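Local coordinates for protein pterin-4-alpha-carbinolamine dehydratase MoaB2 (Mycobacterium marinum, PDB 3RFQ) that probably takes part in molybdenum cofactor biosynthesis, where its MogA/MoaB-type domain is expected to bind molybdopterin, at residues Asn80-Ala85 / Arg112-Arg117; Gly31-Val36 / Glu56-Ala61. All blocks are in the same frame, centred on the assembly; numbering follows the deposited sequence.

Contact 1: residues Asn80-Ala85 / Arg112-Arg117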
loop_
_atom_site.group_PDB
_atom_site.type_symbol
_atom_site.label_atom_id
_atom_site.label_comp_id
_atom_site.label_asym_id
_atom_site.label_seq_id
_atom_site.Cartn_x
_atom_site.Cartn_y
_atom_site.Cartn_z
ATOM N N ASN C 80 -6.740 -30.549 -16.839
ATOM C CA ASN C 80 -6.465 -31.930 -16.437
ATOM C C ASN C 80 -5.374 -32.048 -15.377
ATOM O O ASN C 80 -5.494 -32.879 -14.478
ATOM C CB ASN C 80 -6.123 -32.814 -17.637
ATOM C CG ASN C 80 -7.343 -33.147 -18.486
ATOM O OD1 ASN C 80 -8.444 -32.623 -18.260
ATOM N ND2 ASN C 80 -7.153 -34.028 -19.480
ATOM N N ALA C 81 -4.310 -31.256 -15.489
ATOM C CA ALA C 81 -3.248 -31.303 -14.493
ATOM C C ALA C 81 -3.779 -30.863 -13.120
ATOM O O ALA C 81 -3.424 -31.446 -12.093
ATOM C CB ALA C 81 -2.070 -30.443 -14.916
ATOM N N LEU C 82 -4.639 -29.848 -13.108
ATOM C CA LEU C 82 -5.189 -29.346 -11.859
ATOM C C LEU C 82 -6.160 -30.313 -11.225
ATOM O O LEU C 82 -6.127 -30.482 -9.997
ATOM C CB LEU C 82 -5.858 -27.980 -12.027
ATOM C CG LEU C 82 -4.986 -26.847 -12.564
ATOM C CD1 LEU C 82 -5.887 -25.674 -12.968
ATOM C CD2 LEU C 82 -3.928 -26.445 -11.541
ATOM N N ASN C 83 -7.021 -30.933 -12.038
ATOM C CA ASN C 83 -8.019 -31.883 -11.545
ATOM C C ASN C 83 -7.347 -33.100 -10.900
ATOM O O ASN C 83 -7.769 -33.573 -9.837
ATOM C CB ASN C 83 -8.964 -32.340 -12.663
ATOM C CG ASN C 83 -10.172 -31.398 -12.870
ATOM O OD1 ASN C 83 -10.606 -30.689 -11.951
ATOM N ND2 ASN C 83 -10.741 -31.424 -14.082
ATOM N N THR C 84 -6.301 -33.600 -11.552
ATOM C CA THR C 84 -5.519 -34.724 -11.043
ATOM C C THR C 84 -4.951 -34.390 -9.654
ATOM O O THR C 84 -5.080 -35.197 -8.721
ATOM C CB THR C 84 -4.394 -35.098 -12.040
ATOM O OG1 THR C 84 -5.004 -35.544 -13.247
ATOM C CG2 THR C 84 -3.500 -36.207 -11.504
ATOM N N ALA C 85 -4.367 -33.199 -9.509
ATOM C CA ALA C 85 -3.849 -32.773 -8.203
ATOM C C ALA C 85 -4.956 -32.684 -7.146
ATOM O O ALA C 85 -4.789 -33.164 -6.019
ATOM C CB ALA C 85 -3.095 -31.472 -8.305
ATOM N N ARG C 112 -10.514 -21.246 -13.449
ATOM C CA ARG C 112 -11.857 -20.849 -13.006
ATOM C C ARG C 112 -12.842 -22.018 -12.995
ATOM O O ARG C 112 -13.675 -22.114 -12.100
ATOM C CB ARG C 112 -12.417 -19.741 -13.914
ATOM C CG ARG C 112 -13.637 -19.008 -13.340
ATOM C CD ARG C 112 -13.992 -17.781 -14.203
ATOM N NE ARG C 112 -12.957 -16.730 -14.187
ATOM C CZ ARG C 112 -12.242 -16.322 -15.241
ATOM N NH1 ARG C 112 -12.418 -16.861 -16.446
ATOM N NH2 ARG C 112 -11.345 -15.359 -15.092
ATOM N N GLU C 113 -12.731 -22.886 -13.998
ATOM C CA GLU C 113 -13.632 -24.021 -14.179
ATOM C C GLU C 113 -13.586 -25.033 -13.051
ATOM O O GLU C 113 -14.608 -25.624 -12.697
ATOM C CB GLU C 113 -13.315 -24.739 -15.487
ATOM C CG GLU C 113 -13.995 -24.134 -16.671
ATOM C CD GLU C 113 -15.499 -24.026 -16.464
ATOM O OE1 GLU C 113 -16.163 -25.101 -16.412
ATOM O OE2 GLU C 113 -15.991 -22.867 -16.343
ATOM N N ILE C 114 -12.399 -25.235 -12.498
ATOM C CA ILE C 114 -12.244 -26.206 -11.438
ATOM C C ILE C 114 -12.363 -25.619 -10.023
ATOM O O ILE C 114 -12.460 -26.393 -9.081
ATOM C CB ILE C 114 -10.967 -27.051 -11.608
ATOM C CG1 ILE C 114 -9.708 -26.189 -11.572
ATOM C CG2 ILE C 114 -11.016 -27.765 -12.926
ATOM C CD1 ILE C 114 -9.074 -26.094 -10.238
ATOM N N LEU C 115 -12.374 -24.290 -9.862
ATOM C CA LEU C 115 -12.516 -23.702 -8.513
ATOM C C LEU C 115 -13.929 -23.827 -7.926
ATOM O O LEU C 115 -14.909 -23.609 -8.628
ATOM C CB LEU C 115 -12.065 -22.252 -8.495
ATOM C CG LEU C 115 -10.571 -21.959 -8.698
ATOM C CD1 LEU C 115 -10.353 -20.445 -8.651
ATOM C CD2 LEU C 115 -9.692 -22.688 -7.673
ATOM N N ASP C 116 -14.035 -24.189 -6.646
ATOM C CA ASP C 116 -15.341 -24.177 -5.959
ATOM C C ASP C 116 -15.650 -22.766 -5.470
ATOM O O ASP C 116 -16.798 -22.309 -5.518
ATOM C CB ASP C 116 -15.399 -25.174 -4.780
ATOM C CG ASP C 116 -15.337 -26.631 -5.228
ATOM O OD1 ASP C 116 -15.831 -26.951 -6.334
ATOM O OD2 ASP C 116 -14.793 -27.474 -4.466
ATOM N N ARG C 117 -14.623 -22.086 -4.970
ATOM C CA ARG C 117 -14.762 -20.689 -4.623
ATOM C C ARG C 117 -13.426 -19.950 -4.726
ATOM O O ARG C 117 -12.352 -20.551 -4.657
ATOM C CB ARG C 117 -15.425 -20.532 -3.242
ATOM C CG ARG C 117 -14.664 -21.124 -2.084
ATOM C CD ARG C 117 -15.636 -21.646 -1.032
ATOM N NE ARG C 117 -14.886 -22.362 0.001
ATOM C CZ ARG C 117 -14.672 -23.685 0.028
ATOM N NH1 ARG C 117 -15.174 -24.478 -0.921
ATOM N NH2 ARG C 117 -13.959 -24.219 1.018
#
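The two backbones come nearest at N83, within helix 75-87, and I114, with their CA atoms 7.1 Å apart. I114 points its side chain at helix 75-87 and meets it with two branches. Its CG2 methyl lies against the amide of N83, 3.1 Å from OD1, which is tight for a methyl and an oxygen. The CG atom of N83 is 3.7 Å from the same methyl, and the two side chains run past each other in opposite directions. The other branch goes to L82, whose side chain crosses that of I114 at about a right angle: L82 CD1 is 4.1 Å from I114 CG1, and the I114 CD1 methyl rests near L82 CB. With chi1 61°, I114 CG1 sits between the backbone N and the carbonyl carbon, and CG2, anti to that carbon, is turned to N83. This is plain structural packing, joining helix 75-87 to the segment that leads into strand 117-118. L82 also touches V93 of strand 92-96, so one side chain ties the helix to both sheet and I114. R79 of the same helix touches I114, whose carbonyl accepts a hydrogen bond from S148 OG, on strand 145-148, the antiparallel neighbour of strand 117-118.

Contact 2: residues Gly31-Val36 / Glu56-Ala61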
loop_
_atom_site.group_PDB
_atom_site.type_symbol
_atom_site.label_atom_id
_atom_site.label_comp_id
_atom_site.label_asym_id
_atom_site.label_seq_id
_atom_site.Cartn_x
_atom_site.Cartn_y
_atom_site.Cartn_z
ATOM N N GLY C 31 1.869 -28.909 4.598
ATOM C CA GLY C 31 1.110 -29.892 3.798
ATOM C C GLY C 31 1.855 -30.313 2.540
ATOM O O GLY C 31 3.056 -30.100 2.434
ATOM N N ARG C 32 1.143 -30.934 1.610
ATOM C CA ARG C 32 1.711 -31.374 0.344
ATOM C C ARG C 32 1.477 -30.301 -0.730
ATOM O O ARG C 32 0.388 -29.716 -0.811
ATOM C CB ARG C 32 1.027 -32.663 -0.135
ATOM C CG ARG C 32 1.411 -33.972 0.573
ATOM C CD ARG C 32 0.452 -35.119 0.124
ATOM N NE ARG C 32 0.463 -35.339 -1.330
ATOM C CZ ARG C 32 -0.505 -35.946 -2.016
ATOM N NH1 ARG C 32 -0.402 -36.084 -3.332
ATOM N NH2 ARG C 32 -1.588 -36.416 -1.411
ATOM N N ALA C 33 2.483 -30.057 -1.569
ATOM C CA ALA C 33 2.282 -29.182 -2.730
ATOM C C ALA C 33 2.639 -29.808 -4.078
ATOM O O ALA C 33 3.417 -30.778 -4.153
ATOM C CB ALA C 33 2.994 -27.839 -2.537
ATOM N N LEU C 34 2.079 -29.231 -5.135
ATOM C CA LEU C 34 2.447 -29.576 -6.510
ATOM C C LEU C 34 2.676 -28.283 -7.278
ATOM O O LEU C 34 1.946 -27.310 -7.084
ATOM C CB LEU C 34 1.316 -30.362 -7.194
ATOM C CG LEU C 34 1.587 -30.812 -8.643
ATOM C CD1 LEU C 34 2.452 -32.071 -8.654
ATOM C CD2 LEU C 34 0.282 -31.075 -9.425
ATOM N N VAL C 35 3.690 -28.286 -8.134
ATOM C CA VAL C 35 3.966 -27.168 -9.035
ATOM C C VAL C 35 3.507 -27.529 -10.450
ATOM O O VAL C 35 3.790 -28.612 -10.933
ATOM C CB VAL C 35 5.475 -26.869 -9.109
ATOM C CG1 VAL C 35 5.743 -25.638 -9.987
ATOM C CG2 VAL C 35 6.077 -26.703 -7.677
ATOM N N VAL C 36 2.769 -26.632 -11.089
ATOM C CA VAL C 36 2.352 -26.811 -12.481
ATOM C C VAL C 36 2.995 -25.708 -13.306
ATOM O O VAL C 36 2.653 -24.548 -13.131
ATOM C CB VAL C 36 0.810 -26.767 -12.638
ATOM C CG1 VAL C 36 0.402 -26.877 -14.130
ATOM C CG2 VAL C 36 0.187 -27.867 -11.836
ATOM N N GLU C 56 11.944 -25.168 -4.395
ATOM C CA GLU C 56 12.777 -24.617 -3.341
ATOM C C GLU C 56 11.993 -23.721 -2.380
ATOM O O GLU C 56 12.121 -23.859 -1.162
ATOM C CB GLU C 56 13.961 -23.838 -3.936
ATOM C CG GLU C 56 14.873 -23.202 -2.887
ATOM C CD GLU C 56 15.715 -22.017 -3.428
ATOM O OE1 GLU C 56 15.774 -21.786 -4.654
ATOM O OE2 GLU C 56 16.354 -21.329 -2.617
ATOM N N LEU C 57 11.193 -22.815 -2.934
ATOM C CA LEU C 57 10.396 -21.862 -2.149
ATOM C C LEU C 57 9.247 -22.536 -1.385
ATOM O O LEU C 57 8.995 -22.205 -0.228
ATOM C CB LEU C 57 9.871 -20.726 -3.048
ATOM C CG LEU C 57 10.985 -19.927 -3.761
ATOM C CD1 LEU C 57 10.415 -18.919 -4.787
ATOM C CD2 LEU C 57 11.877 -19.181 -2.779
ATOM N N LEU C 58 8.561 -23.483 -2.021
ATOM C CA LEU C 58 7.545 -24.269 -1.331
ATOM C C LEU C 58 8.158 -25.055 -0.143
ATOM O O LEU C 58 7.627 -25.033 0.961
ATOM C CB LEU C 58 6.870 -25.222 -2.310
ATOM C CG LEU C 58 5.811 -24.610 -3.244
ATOM C CD1 LEU C 58 5.364 -25.645 -4.244
ATOM C CD2 LEU C 58 4.616 -24.104 -2.456
ATOM N N THR C 59 9.299 -25.700 -0.371
ATOM C CA THR C 59 9.937 -26.505 0.649
ATOM C C THR C 59 10.385 -25.650 1.839
ATOM O O THR C 59 10.307 -26.072 2.995
ATOM C CB THR C 59 11.124 -27.223 0.048
ATOM O OG1 THR C 59 10.666 -28.063 -1.023
ATOM C CG2 THR C 59 11.889 -28.070 1.119
ATOM N N GLU C 60 10.848 -24.437 1.552
ATOM C CA GLU C 60 11.325 -23.518 2.583
ATOM C C GLU C 60 10.164 -23.004 3.453
ATOM O O GLU C 60 10.322 -22.765 4.640
ATOM C CB GLU C 60 12.093 -22.380 1.898
ATOM C CG GLU C 60 12.633 -21.299 2.813
ATOM C CD GLU C 60 13.307 -20.176 2.001
ATOM O OE1 GLU C 60 14.467 -20.384 1.583
ATOM O OE2 GLU C 60 12.682 -19.103 1.785
ATOM N N ALA C 61 8.995 -22.852 2.837
ATOM C CA ALA C 61 7.764 -22.511 3.544
ATOM C C ALA C 61 7.110 -23.706 4.297
ATOM O O ALA C 61 6.055 -23.549 4.883
ATOM C CB ALA C 61 6.778 -21.920 2.552
#
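L58 does all the touching from the helix, and it does so with the far end of its side chain. The chain is extended at its second torsion (chi2 173°), which sets CD1 at full stretch from CA and carries this methyl down to the strand between A33 and V35. There it meets two residues at once: L58 CD1 is 3.7 Å from A33 CB, and V35 CG2 likewise stands 3.7 Å from L58 CD1. A33 CB and V35 CG2 are 6.1 Å apart, and the leucine methyl seats in the dip between them. The second methyl is turned to the A33 end, with L58 CD2 4.1 Å from A33 CB. V35 and L58 cross at a slant, and V35 gives one branch to the meeting: with CG1 anti to the backbone N (chi1 -176°), CG2 is the methyl that faces the leucine. The CA atoms of A33 and L58 are the nearest across the pair, 7.3 Å apart. Strand 31-38, helix 51-60 and strand 63-71 form a beta-alpha-beta crossover, since the two strands are parallel neighbours in the sheet, and this contact is where its helix lies on its first strand. V65 of strand 63-71 and L92 of strand 92-96 also touch L58, which thus spans three adjacent strands, while M167 of helix 160-180 packs against it from the helix layer. On the outer side of helix 51-60 the character changes to charge: E60 forms salt bridges with R160 and R164 of a third subunit, and E56 with R164 of that same subunit.

Contact 2 is complete in the chain before contact 1 begins, and their centres are 18 Å apart. They touch directly: A85 CB of helix 75-87 packs 3.6 Å from L34 CD2, on strand 31-38. L34 points away from helix 51-60, whereas A33 and V35 point toward it, so contact 2 covers one face of the sheet and helix 75-87 of contact 1 the other. V93 and L92, adjacent on strand 92-96, serve contacts 1 and 2 respectively. The sodium ion is bound by S129 and D165; D165 belongs to helix 160-180, the helix whose M167 packs on L58, which links the site to contact 2.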